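Local coordinates for colicin-D (Escherichia coli, PDB 5ZNM), which kills Escherichia coli and closely related bacteria as a plasmid-encoded toxin that inhibits protein synthesis, its C-terminal domain being a tRNA-cleaving nuclease, at residues L96-L102 with Q163-L169. Residues are numbered along the deposited sequence.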
ATOM      1  N   LEU A  96     -10.399  -9.933 -25.522  1.00 41.12           N
ATOM      2  CA  LEU A  96      -9.564  -9.019 -24.749  1.00 39.50           C
ATOM      3  C   LEU A  96     -10.451  -7.938 -24.149  1.00 47.27           C
ATOM      4  O   LEU A  96     -11.006  -7.105 -24.871  1.00 54.74           O
ATOM      5  CB  LEU A  96      -8.472  -8.408 -25.625  1.00 40.57           C
ATOM      6  CG  LEU A  96      -7.543  -7.411 -24.921  1.00 42.62           C
ATOM      7  CD1 LEU A  96      -6.897  -8.046 -23.689  1.00 39.95           C
ATOM      8  CD2 LEU A  96      -6.479  -6.887 -25.881  1.00 48.36           C
ATOM      9  N   LEU A  97     -10.595  -7.957 -22.826  1.00 38.04           N
ATOM     10  CA  LEU A  97     -11.421  -6.973 -22.138  1.00 37.98           C
ATOM     11  C   LEU A  97     -10.674  -5.681 -21.873  1.00 42.07           C
ATOM     12  O   LEU A  97     -11.273  -4.602 -21.929  1.00 47.54           O
ATOM     13  CB  LEU A  97     -11.912  -7.533 -20.803  1.00 38.64           C
ATOM     14  CG  LEU A  97     -12.869  -8.707 -20.908  1.00 41.68           C
ATOM     15  CD1 LEU A  97     -12.988  -9.367 -19.559  1.00 44.33           C
ATOM     16  CD2 LEU A  97     -14.215  -8.206 -21.390  1.00 40.86           C
ATOM     17  N   MET A  98      -9.384  -5.767 -21.568  1.00 38.21           N
ATOM     18  CA  MET A  98      -8.650  -4.604 -21.104  1.00 40.84           C
ATOM     19  C   MET A  98      -7.166  -4.912 -21.140  1.00 30.51           C
ATOM     20  O   MET A  98      -6.750  -6.026 -20.821  1.00 29.65           O
ATOM     21  CB  MET A  98      -9.085  -4.228 -19.686  1.00 46.93           C
ATOM     22  CG  MET A  98      -8.447  -2.987 -19.141  1.00 58.91           C
ATOM     23  SD  MET A  98      -9.322  -2.521 -17.644  1.00 68.04           S
ATOM     24  CE  MET A  98     -10.860  -1.932 -18.349  1.00 67.07           C
ATOM     25  N   ARG A  99      -6.382  -3.925 -21.549  1.00 32.20           N
ATOM     26  CA  ARG A  99      -4.933  -3.992 -21.483  1.00 33.39           C
ATOM     27  C   ARG A  99      -4.461  -2.860 -20.592  1.00 31.50           C
ATOM     28  O   ARG A  99      -4.849  -1.705 -20.794  1.00 40.09           O
ATOM     29  CB  ARG A  99      -4.299  -3.880 -22.873  1.00 32.20           C
ATOM     30  CG  ARG A  99      -2.779  -3.723 -22.859  1.00 28.68           C
ATOM     31  CD  ARG A  99      -2.205  -4.059 -24.208  1.00 35.31           C
ATOM     32  NE  ARG A  99      -2.776  -5.268 -24.761  1.00 40.37           N
ATOM     33  CZ  ARG A  99      -2.410  -5.846 -25.882  1.00 47.20           C
ATOM     34  NH1 ARG A  99      -1.444  -5.335 -26.606  1.00 49.33           N
ATOM     35  NH2 ARG A  99      -3.014  -6.961 -26.296  1.00 46.95           N
ATOM     36  N   ILE A 100      -3.622  -3.191 -19.618  1.00 30.41           N
ATOM     37  CA  ILE A 100      -3.182  -2.256 -18.600  1.00 33.35           C
ATOM     38  C   ILE A 100      -1.667  -2.221 -18.646  1.00 34.39           C
ATOM     39  O   ILE A 100      -1.013  -3.234 -18.375  1.00 26.07           O
ATOM     40  CB  ILE A 100      -3.673  -2.663 -17.207  1.00 37.07           C
ATOM     41  CG1 ILE A 100      -5.202  -2.638 -17.152  1.00 42.66           C
ATOM     42  CG2 ILE A 100      -3.061  -1.759 -16.155  1.00 39.09           C
ATOM     43  CD1 ILE A 100      -5.774  -3.615 -16.150  1.00 43.97           C
ATOM     44  N   SER A 101      -1.104  -1.070 -19.000  1.00 32.04           N
ATOM     45  CA  SER A 101       0.332  -0.900 -18.873  1.00 34.78           C
ATOM     46  C   SER A 101       0.694  -0.818 -17.403  1.00 31.86           C
ATOM     47  O   SER A 101      -0.022  -0.207 -16.610  1.00 41.62           O
ATOM     48  CB  SER A 101       0.803   0.361 -19.595  1.00 37.78           C
ATOM     49  OG  SER A 101       2.178   0.589 -19.338  1.00 39.04           O
ATOM     50  N   LEU A 102       1.810  -1.437 -17.037  1.00 28.01           N
ATOM     51  CA  LEU A 102       2.333  -1.337 -15.682  1.00 28.04           C
ATOM     52  C   LEU A 102       3.580  -0.472 -15.599  1.00 39.46           C
ATOM     53  O   LEU A 102       4.105  -0.270 -14.496  1.00 40.46           O
ATOM     54  CB  LEU A 102       2.633  -2.737 -15.137  1.00 27.74           C
ATOM     55  CG  LEU A 102       1.382  -3.606 -15.166  1.00 27.13           C
ATOM     56  CD1 LEU A 102       1.696  -5.065 -14.880  1.00 31.32           C
ATOM     57  CD2 LEU A 102       0.386  -3.035 -14.167  1.00 28.20           C
ATOM     58  N   GLN A 163       6.491  -1.726 -23.035  1.00 36.60           N
ATOM     59  CA  GLN A 163       5.788  -1.754 -21.763  1.00 32.06           C
ATOM     60  C   GLN A 163       5.538  -3.175 -21.287  1.00 28.00           C
ATOM     61  O   GLN A 163       5.193  -4.061 -22.074  1.00 27.27           O
ATOM     62  CB  GLN A 163       4.444  -1.040 -21.873  1.00 40.09           C
ATOM     63  CG  GLN A 163       4.479   0.217 -22.697  1.00 52.91           C
ATOM     64  CD  GLN A 163       4.362   1.437 -21.859  1.00 54.38           C
ATOM     65  OE1 GLN A 163       4.254   1.367 -20.635  1.00 54.10           O
ATOM     66  NE2 GLN A 163       4.378   2.593 -22.497  1.00 65.39           N
ATOM     67  N   LEU A 164       5.656  -3.365 -19.981  1.00 29.90           N
ATOM     68  CA  LEU A 164       5.033  -4.505 -19.330  1.00 28.58           C
ATOM     69  C   LEU A 164       3.546  -4.211 -19.183  1.00 30.59           C
ATOM     70  O   LEU A 164       3.164  -3.189 -18.602  1.00 29.75           O
ATOM     71  CB  LEU A 164       5.685  -4.760 -17.975  1.00 20.20           C
ATOM     72  CG  LEU A 164       5.173  -5.984 -17.217  1.00 31.23           C
ATOM     73  CD1 LEU A 164       5.273  -7.241 -18.064  1.00 28.98           C
ATOM     74  CD2 LEU A 164       5.936  -6.147 -15.903  1.00 30.10           C
ATOM     75  N   ALA A 165       2.706  -5.087 -19.726  1.00 24.03           N
ATOM     76  CA  ALA A 165       1.269  -4.871 -19.719  1.00 26.10           C
ATOM     77  C   ALA A 165       0.552  -6.130 -19.256  1.00 28.28           C
ATOM     78  O   ALA A 165       1.068  -7.245 -19.373  1.00 23.12           O
ATOM     79  CB  ALA A 165       0.756  -4.459 -21.108  1.00 25.18           C
ATOM     80  N   LEU A 166      -0.661  -5.934 -18.738  1.00 24.88           N
ATOM     81  CA  LEU A 166      -1.537  -7.019 -18.317  1.00 23.99           C
ATOM     82  C   LEU A 166      -2.738  -7.056 -19.248  1.00 29.50           C
ATOM     83  O   LEU A 166      -3.470  -6.065 -19.360  1.00 26.21           O
ATOM     84  CB  LEU A 166      -1.988  -6.817 -16.868  1.00 26.01           C
ATOM     85  CG  LEU A 166      -2.894  -7.882 -16.257  1.00 35.76           C
ATOM     86  CD1 LEU A 166      -2.184  -9.216 -16.181  1.00 33.74           C
ATOM     87  CD2 LEU A 166      -3.331  -7.428 -14.880  1.00 43.57           C
ATOM     88  N   ASP A 167      -2.929  -8.185 -19.926  1.00 23.21           N
ATOM     89  CA  ASP A 167      -4.109  -8.390 -20.753  1.00 24.90           C
ATOM     90  C   ASP A 167      -5.147  -9.119 -19.922  1.00 29.17           C
ATOM     91  O   ASP A 167      -4.869 -10.200 -19.398  1.00 29.54           O
ATOM     92  CB  ASP A 167      -3.786  -9.198 -22.010  1.00 25.72           C
ATOM     93  CG  ASP A 167      -3.211  -8.346 -23.109  1.00 35.75           C
ATOM     94  OD1 ASP A 167      -3.149  -7.111 -22.922  1.00 40.65           O
ATOM     95  OD2 ASP A 167      -2.839  -8.904 -24.160  1.00 37.26           O
ATOM     96  N   LEU A 168      -6.325  -8.515 -19.782  1.00 27.91           N
ATOM     97  CA  LEU A 168      -7.442  -9.138 -19.095  1.00 27.22           C
ATOM     98  C   LEU A 168      -8.353  -9.753 -20.149  1.00 29.98           C
ATOM     99  O   LEU A 168      -8.845  -9.053 -21.045  1.00 30.49           O
ATOM    100  CB  LEU A 168      -8.186  -8.133 -18.216  1.00 29.34           C
ATOM    101  CG  LEU A 168      -7.351  -7.548 -17.068  1.00 31.46           C
ATOM    102  CD1 LEU A 168      -8.214  -6.737 -16.117  1.00 31.65           C
ATOM    103  CD2 LEU A 168      -6.600  -8.637 -16.310  1.00 36.35           C
ATOM    104  N   LEU A 169      -8.558 -11.061 -20.041  1.00 28.13           N
ATOM    105  CA  LEU A 169      -9.234 -11.854 -21.052  1.00 29.45           C
ATOM    106  C   LEU A 169     -10.519 -12.427 -20.490  1.00 31.34           C
ATOM    107  O   LEU A 169     -10.520 -13.035 -19.409  1.00 29.51           O
ATOM    108  CB  LEU A 169      -8.348 -12.988 -21.543  1.00 29.97           C
ATOM    109  CG  LEU A 169      -6.993 -12.535 -22.070  1.00 35.65           C
ATOM    110  CD1 LEU A 169      -6.069 -13.730 -22.190  1.00 36.02           C
ATOM    111  CD2 LEU A 169      -7.172 -11.839 -23.403  1.00 35.02           C
TER
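Leu168 lays its side chain against Ile100, CD1 to CD1 at 4.0 Å, and against the stem of Met98, with the two CB atoms 4.3 Å apart. Together with Leu166 these residues form the oily face of two antiparallel strands; helix 79-86 packs on it through Phe80, so bulky aliphatic residues suit these positions. The other face is more polar. There Arg99 crosses to Asp167 in a salt bridge (NE to OD1, 2.6 Å), while its aliphatic stem passes Ala165, whose small methyl leaves room for it. Farther along, Ser101 OG donates to Gln163 OE1 at 2.6 Å. Main-chain bonds hold the register: Leu168 N to Met98 O and Leu166 N to Ile100 O are both 2.7 Å, and Ile100 N returns 2.9 Å to Leu166 O. The regular pattern breaks where Leu97 adopts a helix-like backbone (phi/psi -83/-36): Leu97 N reaches Leu168 O at 2.7 Å, whereas Met98 N binds the same oxygen only weakly at 3.4 Å. Strand 153-160 flanks 163-169, and 243-244 flanks 96-102, making this the central pair of an antiparallel sheet in colicin D's central domain, interrupted by a classic beta bulge.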